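Local coordinates for ABC transporter (Caldanaerobius, PDB 4G68), which probably serves as the extracellular solute-binding component of an ABC transporter, capturing sugars released from xylan for uptake by the cell, at residues Gln152-Leu157 / Thr355-Trp360; Glu314-Thr319 / Gly387-Trp392; Phe43-Thr48 / Ile72-Thr77. All coordinates share one frame; numbering follows the deposited sequence.

Contact 1 of 3, residues Gln152-Leu157 / Thr355-Trp360; sequences QQASVL and TGLPAW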
loop_
_atom_site.group_PDB
_atom_site.type_symbol
_atom_site.label_atom_id
_atom_site.label_comp_id
_atom_site.label_asym_id
_atom_site.label_seq_id
_atom_site.Cartn_x
_atom_site.Cartn_y
_atom_site.Cartn_z
ATOM N N GLN C 152 6.046 3.121 -5.174
ATOM C CA GLN C 152 6.500 2.253 -4.137
ATOM C C GLN C 152 5.710 2.573 -2.916
ATOM O O GLN C 152 5.307 3.707 -2.720
ATOM C CB GLN C 152 8.002 2.343 -3.840
ATOM C CG GLN C 152 8.735 3.605 -4.209
ATOM C CD GLN C 152 10.230 3.547 -3.834
ATOM O OE1 GLN C 152 10.605 3.232 -2.686
ATOM N NE2 GLN C 152 11.093 3.839 -4.824
ATOM N N GLN C 153 5.445 1.540 -2.115
ATOM C CA GLN C 153 4.745 1.751 -0.842
ATOM C C GLN C 153 5.704 1.659 0.335
ATOM O O GLN C 153 6.835 1.089 0.229
ATOM C CB GLN C 153 3.620 0.657 -0.675
ATOM C CG GLN C 153 2.518 0.684 -1.813
ATOM C CD GLN C 153 1.383 -0.374 -1.648
ATOM O OE1 GLN C 153 1.412 -1.196 -0.754
ATOM N NE2 GLN C 153 0.409 -0.366 -2.537
ATOM N N ALA C 154 5.261 2.211 1.474
ATOM C CA ALA C 154 6.005 2.102 2.711
ATOM C C ALA C 154 4.978 2.252 3.824
ATOM O O ALA C 154 3.996 3.010 3.665
ATOM C CB ALA C 154 7.058 3.215 2.774
ATOM N N SER C 155 5.196 1.528 4.922
ATOM C CA SER C 155 4.284 1.657 6.109
ATOM C C SER C 155 4.555 2.932 6.890
ATOM O O SER C 155 5.734 3.216 7.210
ATOM C CB SER C 155 4.404 0.441 7.042
ATOM O OG SER C 155 5.787 0.046 7.249
ATOM N N VAL C 156 3.492 3.620 7.331
ATOM C CA VAL C 156 3.696 4.882 8.043
ATOM C C VAL C 156 2.762 4.955 9.240
ATOM O O VAL C 156 1.587 4.647 9.083
ATOM C CB VAL C 156 3.333 6.084 7.148
ATOM C CG1 VAL C 156 3.490 7.423 7.890
ATOM C CG2 VAL C 156 4.198 6.078 5.887
ATOM N N LEU C 157 3.293 5.416 10.408
ATOM C CA LEU C 157 2.453 5.872 11.511
ATOM C C LEU C 157 2.286 7.385 11.346
ATOM O O LEU C 157 3.261 8.158 11.403
ATOM C CB LEU C 157 3.037 5.461 12.897
ATOM C CG LEU C 157 2.327 5.927 14.201
ATOM C CD1 LEU C 157 0.864 5.497 14.295
ATOM C CD2 LEU C 157 3.119 5.463 15.414
ATOM N N THR C 355 0.157 10.764 -2.982
ATOM C CA THR C 355 -0.646 9.557 -3.230
ATOM C C THR C 355 0.232 8.321 -3.388
ATOM O O THR C 355 -0.264 7.183 -3.342
ATOM C CB THR C 355 -1.511 9.652 -4.525
ATOM O OG1 THR C 355 -0.698 10.066 -5.649
ATOM C CG2 THR C 355 -2.705 10.547 -4.329
ATOM N N GLY C 356 1.528 8.544 -3.615
ATOM C CA GLY C 356 2.489 7.444 -3.606
ATOM C C GLY C 356 3.931 7.870 -3.378
ATOM O O GLY C 356 4.202 9.060 -3.177
ATOM N N LEU C 357 4.829 6.887 -3.342
ATOM C CA LEU C 357 6.270 7.152 -3.403
ATOM C C LEU C 357 6.779 6.852 -4.834
ATOM O O LEU C 357 6.488 5.759 -5.369
ATOM C CB LEU C 357 6.990 6.295 -2.383
ATOM C CG LEU C 357 6.725 6.732 -0.941
ATOM C CD1 LEU C 357 6.962 5.557 0.000
ATOM C CD2 LEU C 357 7.551 7.988 -0.569
ATOM N N PRO C 358 7.519 7.811 -5.463
ATOM C CA PRO C 358 7.835 7.680 -6.891
ATOM C C PRO C 358 8.775 6.518 -7.170
ATOM O O PRO C 358 9.740 6.271 -6.390
ATOM C CB PRO C 358 8.537 9.018 -7.222
ATOM C CG PRO C 358 9.101 9.524 -5.912
ATOM C CD PRO C 358 8.020 9.106 -4.911
ATOM N N ALA C 359 8.513 5.782 -8.250
ATOM C CA ALA C 359 9.476 4.767 -8.716
ATOM C C ALA C 359 10.421 5.316 -9.754
ATOM O O ALA C 359 11.533 4.759 -9.954
ATOM C CB ALA C 359 8.803 3.507 -9.275
ATOM N N TRP C 360 9.987 6.380 -10.429
ATOM C CA TRP C 360 10.812 6.985 -11.478
ATOM C C TRP C 360 11.634 8.061 -10.852
ATOM O O TRP C 360 11.246 8.591 -9.799
ATOM C CB TRP C 360 9.949 7.622 -12.541
ATOM C CG TRP C 360 9.249 6.600 -13.398
ATOM C CD1 TRP C 360 8.308 5.638 -12.987
ATOM C CD2 TRP C 360 9.467 6.350 -14.827
ATOM N NE1 TRP C 360 7.899 4.865 -14.056
ATOM C CE2 TRP C 360 8.587 5.217 -15.186
ATOM C CE3 TRP C 360 10.308 6.907 -15.823
ATOM C CZ2 TRP C 360 8.515 4.729 -16.490
ATOM C CZ3 TRP C 360 10.222 6.390 -17.122
ATOM C CH2 TRP C 360 9.342 5.332 -17.451
#
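Leu357 pairs with Gln152 in a one-residue antiparallel bridge of the hydrogen-bonded kind, by which the two-residue strand 357-358 joins the long strand 144-160 in the mixed sheet of this periplasmic-binding-protein fold. The chain comes to it from helix 332-353: Thr355 still bonds back to Asp350 of that helix through OG1, and Gly356 brings the backbone alongside Gln152. At Leu357 the backbones are joined by two bonds of unequal length. Gln152 N donates to Leu357 O at 2.7 Å, whereas the return bond from Leu357 N to Gln152 O is longer at 3.3 Å. The Leu357 side chain lies on the same face of the sheet as that of Gln152. Its CB rests 3.1 Å from Gln152 O, CG is anti to the carbonyl carbon (chi1 -70°), and a chi2 of 156° places CD1 where it touches Ala154 CB at 3.6 Å. Helix 372-382 packs here, Glu374 against Leu357 and Val382 against Ala154; Glu374 also touches Pro358. The CB of Pro358 points away from strand 144-160, but its carbonyl is offered to Gln152. The Gln152 side chain, whose CG is rotated off a staggered position (chi1 23°), passes CG 3.3 Å from Leu357 O and then runs extended toward Pro358. Ala359 adds slight cover beside the Gln152 amide, and its backbone bonds to Leu132. Beyond it Trp360 leaves the pairing, held by bonds from its N to Ser347 OG and from its NE1 to Pro149 O. The amide at the end of Gln152 completes the junction with a weak, bent bond, from NE2 to Pro358 O at 3.2 Å.

Contact 2 of 3, residues Glu314-Thr319 / Gly387-Trp392; sequences EYIGGT and GSVPAW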
loop_
_atom_site.group_PDB
_atom_site.type_symbol
_atom_site.label_atom_id
_atom_site.label_comp_id
_atom_site.label_asym_id
_atom_site.label_seq_id
_atom_site.Cartn_x
_atom_site.Cartn_y
_atom_site.Cartn_z
ATOM N N GLU C 314 13.116 -1.894 9.326
ATOM C CA GLU C 314 12.381 -2.676 8.318
ATOM C C GLU C 314 10.973 -2.126 8.187
ATOM O O GLU C 314 10.343 -1.741 9.178
ATOM C CB GLU C 314 12.318 -4.180 8.672
ATOM C CG GLU C 314 13.636 -4.853 9.089
ATOM C CD GLU C 314 13.469 -6.306 9.542
ATOM O OE1 GLU C 314 12.365 -6.697 9.934
ATOM O OE2 GLU C 314 14.437 -7.113 9.461
ATOM N N TYR C 315 10.457 -2.141 6.956
ATOM C CA TYR C 315 9.112 -1.651 6.708
ATOM C C TYR C 315 8.295 -2.568 5.820
ATOM O O TYR C 315 8.857 -3.390 5.081
ATOM C CB TYR C 315 9.160 -0.215 6.189
ATOM C CG TYR C 315 9.769 -0.016 4.830
ATOM C CD1 TYR C 315 11.141 0.213 4.667
ATOM C CD2 TYR C 315 8.943 0.017 3.698
ATOM C CE1 TYR C 315 11.701 0.438 3.399
ATOM C CE2 TYR C 315 9.478 0.203 2.417
ATOM C CZ TYR C 315 10.849 0.413 2.261
ATOM O OH TYR C 315 11.336 0.649 1.000
ATOM N N ILE C 316 6.975 -2.504 5.987
ATOM C CA ILE C 316 6.072 -3.156 5.062
ATOM C C ILE C 316 5.926 -2.186 3.882
ATOM O O ILE C 316 5.603 -0.995 4.051
ATOM C CB ILE C 316 4.698 -3.437 5.738
ATOM C CG1 ILE C 316 4.855 -4.401 6.928
ATOM C CG2 ILE C 316 3.617 -3.866 4.718
ATOM C CD1 ILE C 316 5.004 -5.859 6.523
ATOM N N GLY C 317 6.156 -2.679 2.674
ATOM C CA GLY C 317 5.910 -1.872 1.461
ATOM C C GLY C 317 6.911 -2.399 0.375
ATOM O O GLY C 317 7.237 -3.599 0.327
ATOM N N GLY C 318 7.440 -1.533 -0.506
ATOM C CA GLY C 318 8.298 -2.032 -1.631
ATOM C C GLY C 318 7.784 -1.425 -2.934
ATOM O O GLY C 318 6.775 -0.707 -2.910
ATOM N N THR C 319 8.463 -1.699 -4.050
ATOM C CA THR C 319 8.051 -1.148 -5.352
ATOM C C THR C 319 7.008 -2.086 -5.959
ATOM O O THR C 319 7.322 -3.091 -6.579
ATOM C CB THR C 319 9.226 -0.931 -6.309
ATOM O OG1 THR C 319 10.189 -0.088 -5.678
ATOM C CG2 THR C 319 8.731 -0.301 -7.657
ATOM N N GLY C 387 15.671 -3.796 5.580
ATOM C CA GLY C 387 14.926 -4.432 4.507
ATOM C C GLY C 387 13.425 -4.109 4.497
ATOM O O GLY C 387 12.941 -3.243 5.225
ATOM N N SER C 388 12.665 -4.820 3.661
ATOM C CA SER C 388 11.267 -4.513 3.546
ATOM C C SER C 388 10.647 -5.671 2.821
ATOM O O SER C 388 11.359 -6.433 2.171
ATOM C CB SER C 388 11.048 -3.211 2.749
ATOM O OG SER C 388 11.286 -3.426 1.344
ATOM N N VAL C 389 9.329 -5.780 2.942
ATOM C CA VAL C 389 8.553 -6.866 2.332
ATOM C C VAL C 389 7.142 -6.344 2.070
ATOM O O VAL C 389 6.610 -5.577 2.880
ATOM C CB VAL C 389 8.538 -8.115 3.256
ATOM C CG1 VAL C 389 7.673 -7.885 4.511
ATOM C CG2 VAL C 389 8.151 -9.371 2.459
ATOM N N PRO C 390 6.540 -6.684 0.909
ATOM C CA PRO C 390 5.174 -6.127 0.645
ATOM C C PRO C 390 4.113 -6.648 1.604
ATOM O O PRO C 390 4.311 -7.688 2.257
ATOM C CB PRO C 390 4.866 -6.600 -0.798
ATOM C CG PRO C 390 6.234 -6.858 -1.426
ATOM C CD PRO C 390 7.078 -7.396 -0.279
ATOM N N ALA C 391 2.998 -5.955 1.676
ATOM C CA ALA C 391 1.839 -6.400 2.481
ATOM C C ALA C 391 1.442 -7.789 2.030
ATOM O O ALA C 391 1.554 -8.145 0.813
ATOM C CB ALA C 391 0.695 -5.463 2.249
ATOM N N TRP C 392 0.955 -8.603 2.971
ATOM C CA TRP C 392 0.795 -10.067 2.658
ATOM C C TRP C 392 -0.279 -10.380 1.632
ATOM O O TRP C 392 -0.229 -11.398 0.914
ATOM C CB TRP C 392 0.541 -10.806 3.972
ATOM C CG TRP C 392 1.718 -10.777 4.967
ATOM C CD1 TRP C 392 2.775 -9.865 5.055
ATOM C CD2 TRP C 392 1.894 -11.688 6.093
ATOM N NE1 TRP C 392 3.617 -10.180 6.108
ATOM C CE2 TRP C 392 3.122 -11.265 6.788
ATOM C CE3 TRP C 392 1.179 -12.805 6.571
ATOM C CZ2 TRP C 392 3.604 -11.945 7.899
ATOM C CZ3 TRP C 392 1.651 -13.439 7.701
ATOM C CH2 TRP C 392 2.844 -13.014 8.356
#
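Gly317 N donates to Val389 O at 2.9 Å, the shortest of three backbone bonds that join the segments as a short parallel ladder; this donor stands above the carbonyl plane, 48° out of it. The other two both involve Tyr315, whose N binds Gly387 O and whose O accepts from Val389 N, each at 3.2 Å. CA-H...O contacts run between these bonds, among them Ser388 CA to Tyr315 O at 3.1 Å. At Pro390, which has no N-H to give, the ladder stops: Gly317 O is approached by the proline CA instead. Gly317 and Gly318 both have backbone angles at which a CB would press on the preceding carbonyl O. Next outward, Ser388 CB sits 3.6 Å above the centre of the Tyr315 ring, a CH-pi contact 8° off the ring normal. Tyr315 CG lies between the backbone N and carbonyl carbon (chi1 67°). Ile316 and Val389 lie side by side on the other face, with CD1 of the isoleucine 3.9 Å from CG1 of the valine. The CG2 branch of Ile316 reaches Ala391 CB at 4.1 Å, just before helix 392-395. Helix 201-215 packs on Ile316 through Asp208 and Leu212, helix 217-224 covers Val389 through Thr220 and Arg221, and Ala154 and Ser155 of strand 144-160 touch Tyr315.

Contact 3 of 3, residues Phe43-Thr48 / Ile72-Thr77; sequences FWNLFT and IVESVT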
loop_
_atom_site.group_PDB
_atom_site.type_symbol
_atom_site.label_atom_id
_atom_site.label_comp_id
_atom_site.label_asym_id
_atom_site.label_seq_id
_atom_site.Cartn_x
_atom_site.Cartn_y
_atom_site.Cartn_z
ATOM N N PHE C 43 -7.471 2.206 -20.618
ATOM C CA PHE C 43 -6.552 2.234 -19.472
ATOM C C PHE C 43 -7.406 2.208 -18.217
ATOM O O PHE C 43 -8.276 3.072 -18.069
ATOM C CB PHE C 43 -5.730 3.523 -19.529
ATOM C CG PHE C 43 -4.935 3.816 -18.282
ATOM C CD1 PHE C 43 -4.115 2.834 -17.687
ATOM C CD2 PHE C 43 -4.992 5.105 -17.705
ATOM C CE1 PHE C 43 -3.388 3.120 -16.550
ATOM C CE2 PHE C 43 -4.255 5.386 -16.562
ATOM C CZ PHE C 43 -3.444 4.398 -16.001
ATOM N N TRP C 44 -7.223 1.188 -17.366
ATOM C CA TRP C 44 -7.927 1.161 -16.088
ATOM C C TRP C 44 -7.004 1.496 -14.933
ATOM O O TRP C 44 -5.858 1.053 -14.913
ATOM C CB TRP C 44 -8.553 -0.202 -15.803
ATOM C CG TRP C 44 -9.607 -0.667 -16.818
ATOM C CD1 TRP C 44 -10.121 0.017 -17.923
ATOM C CD2 TRP C 44 -10.306 -1.965 -16.815
ATOM N NE1 TRP C 44 -11.060 -0.757 -18.603
ATOM C CE2 TRP C 44 -11.228 -1.946 -17.979
ATOM C CE3 TRP C 44 -10.263 -3.093 -15.999
ATOM C CZ2 TRP C 44 -12.026 -3.031 -18.300
ATOM C CZ3 TRP C 44 -11.083 -4.188 -16.333
ATOM C CH2 TRP C 44 -11.946 -4.152 -17.458
ATOM N N ASN C 45 -7.520 2.252 -13.955
ATOM C CA ASN C 45 -6.778 2.557 -12.707
ATOM C C ASN C 45 -7.745 2.779 -11.533
ATOM O O ASN C 45 -8.982 2.763 -11.727
ATOM C CB ASN C 45 -5.811 3.743 -12.903
ATOM C CG ASN C 45 -6.539 5.044 -13.174
ATOM O OD1 ASN C 45 -7.012 5.704 -12.237
ATOM N ND2 ASN C 45 -6.663 5.403 -14.447
ATOM N N LEU C 46 -7.191 2.964 -10.331
ATOM C CA LEU C 46 -8.020 3.080 -9.125
ATOM C C LEU C 46 -7.963 4.464 -8.446
ATOM O O LEU C 46 -8.468 4.628 -7.306
ATOM C CB LEU C 46 -7.699 1.982 -8.120
ATOM C CG LEU C 46 -6.287 1.901 -7.528
ATOM C CD1 LEU C 46 -5.730 3.241 -7.048
ATOM C CD2 LEU C 46 -6.242 0.894 -6.381
ATOM N N PHE C 47 -7.380 5.455 -9.142
ATOM C CA PHE C 47 -7.264 6.830 -8.596
ATOM C C PHE C 47 -8.567 7.651 -8.543
ATOM O O PHE C 47 -8.811 8.580 -9.343
ATOM C CB PHE C 47 -6.145 7.603 -9.284
ATOM C CG PHE C 47 -4.783 7.075 -8.969
ATOM C CD1 PHE C 47 -4.184 7.319 -7.736
ATOM C CD2 PHE C 47 -4.091 6.317 -9.910
ATOM C CE1 PHE C 47 -2.912 6.816 -7.461
ATOM C CE2 PHE C 47 -2.836 5.797 -9.629
ATOM C CZ PHE C 47 -2.238 6.057 -8.400
ATOM N N THR C 48 -9.366 7.335 -7.534
ATOM C CA THR C 48 -10.746 7.806 -7.452
ATOM C C THR C 48 -10.922 9.117 -6.681
ATOM O O THR C 48 -11.808 9.918 -6.998
ATOM C CB THR C 48 -11.616 6.707 -6.837
ATOM O OG1 THR C 48 -12.929 7.201 -6.626
ATOM C CG2 THR C 48 -11.044 6.210 -5.523
ATOM N N ILE C 72 -6.177 7.663 -25.641
ATOM C CA ILE C 72 -6.453 6.829 -24.466
ATOM C C ILE C 72 -7.794 7.224 -23.869
ATOM O O ILE C 72 -8.122 8.423 -23.801
ATOM C CB ILE C 72 -5.355 7.030 -23.389
ATOM C CG1 ILE C 72 -3.957 6.708 -23.958
ATOM C CG2 ILE C 72 -5.674 6.257 -22.101
ATOM C CD1 ILE C 72 -2.787 7.161 -23.095
ATOM N N VAL C 73 -8.551 6.221 -23.431
ATOM C CA VAL C 73 -9.788 6.433 -22.683
ATOM C C VAL C 73 -9.623 5.622 -21.408
ATOM O O VAL C 73 -9.147 4.496 -21.456
ATOM C CB VAL C 73 -11.039 5.984 -23.494
ATOM C CG1 VAL C 73 -12.291 5.972 -22.623
ATOM C CG2 VAL C 73 -11.218 6.847 -24.760
ATOM N N GLU C 74 -9.971 6.214 -20.268
ATOM C CA GLU C 74 -9.801 5.523 -18.991
ATOM C C GLU C 74 -11.123 5.100 -18.390
ATOM O O GLU C 74 -12.163 5.678 -18.690
ATOM C CB GLU C 74 -8.990 6.397 -18.002
ATOM C CG GLU C 74 -9.676 7.708 -17.624
ATOM C CD GLU C 74 -9.080 8.395 -16.399
ATOM O OE1 GLU C 74 -8.439 7.725 -15.556
ATOM O OE2 GLU C 74 -9.295 9.627 -16.276
ATOM N N SER C 75 -11.091 4.086 -17.540
ATOM C CA SER C 75 -12.214 3.820 -16.667
ATOM C C SER C 75 -11.666 3.658 -15.226
ATOM O O SER C 75 -10.746 2.874 -14.970
ATOM C CB SER C 75 -13.037 2.621 -17.179
ATOM O OG SER C 75 -13.814 1.995 -16.134
ATOM N N VAL C 76 -12.206 4.459 -14.304
ATOM C CA VAL C 76 -11.697 4.490 -12.928
ATOM C C VAL C 76 -12.643 3.772 -11.953
ATOM O O VAL C 76 -13.861 3.955 -11.998
ATOM C CB VAL C 76 -11.368 5.935 -12.505
ATOM C CG1 VAL C 76 -12.480 6.892 -12.885
ATOM C CG2 VAL C 76 -11.026 6.024 -11.036
ATOM N N THR C 77 -12.065 2.937 -11.088
ATOM C CA THR C 77 -12.840 2.104 -10.173
ATOM C C THR C 77 -12.184 2.169 -8.823
ATOM O O THR C 77 -10.957 2.091 -8.744
ATOM C CB THR C 77 -12.851 0.629 -10.636
ATOM O OG1 THR C 77 -13.274 0.558 -12.009
ATOM C CG2 THR C 77 -13.785 -0.216 -9.738
#
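Phe43 pairs with Glu74 in the parallel ladder of a beta-alpha-beta unit, in which helix 52-66 connects strand 40-45 to strand 71-76. The closely held part is the backbone ladder and the face bearing Phe43, Asn45 and Glu74. Phe43 N takes Val73 O and Phe43 O takes Ser75 N, both at 3.0 Å; farther on, the bond from Asn45 N to Ser75 O stretches to a weak 3.4 Å before Thr77 N to Asn45 O tightens again. Phe43 CB packs on Ile72 CG2 at 3.8 Å, near helices 52-66 and 332-353. At the C-terminal end of the same face packing is looser: Val76 CG2 lies 3.8 Å from Phe47 O and near exposed Thr48. On the opposite face Ser75 CB approaches the Trp44 ring obliquely, 4.0 Å from CD1; helix 79-91 meets this tryptophan through Ile86, Ala89 and a cation-pi contact from Lys85. Asn45 works in both directions. Its OD1, set by chi2 of 81°, receives Phe47 N on a lone pair, closing an Asx turn. Its ND2 gives a nearly straight bond (166°) to Glu74 OE1 at 3.1 Å, the amide and carboxylate planes 38° apart.

Overall arrangement
All three contacts reach one mixed sheet, at different depths. Contact 1 is buried and contact 2 partly so, both near the centre of the chain; the centre of contact 3 lies about 18 Å from the chain centre, partly exposed. Contacts 1 and 2 adjoin, with centres about 10 Å apart, because strands 144-160 and 317-325 are neighbours: hydrogen bonds link Gln153 N to Gly318 O (2.7 Å) and Ser155 OG with Ile316 N. Contact 3 touches neither. The chemistry differs too. Contact 1 is a single antiparallel bridge with a weak side-chain bond, contact 2 a parallel ladder with glycines and a CH-pi contact, and contact 3 a longer parallel ladder with a carboxylate-amide bond.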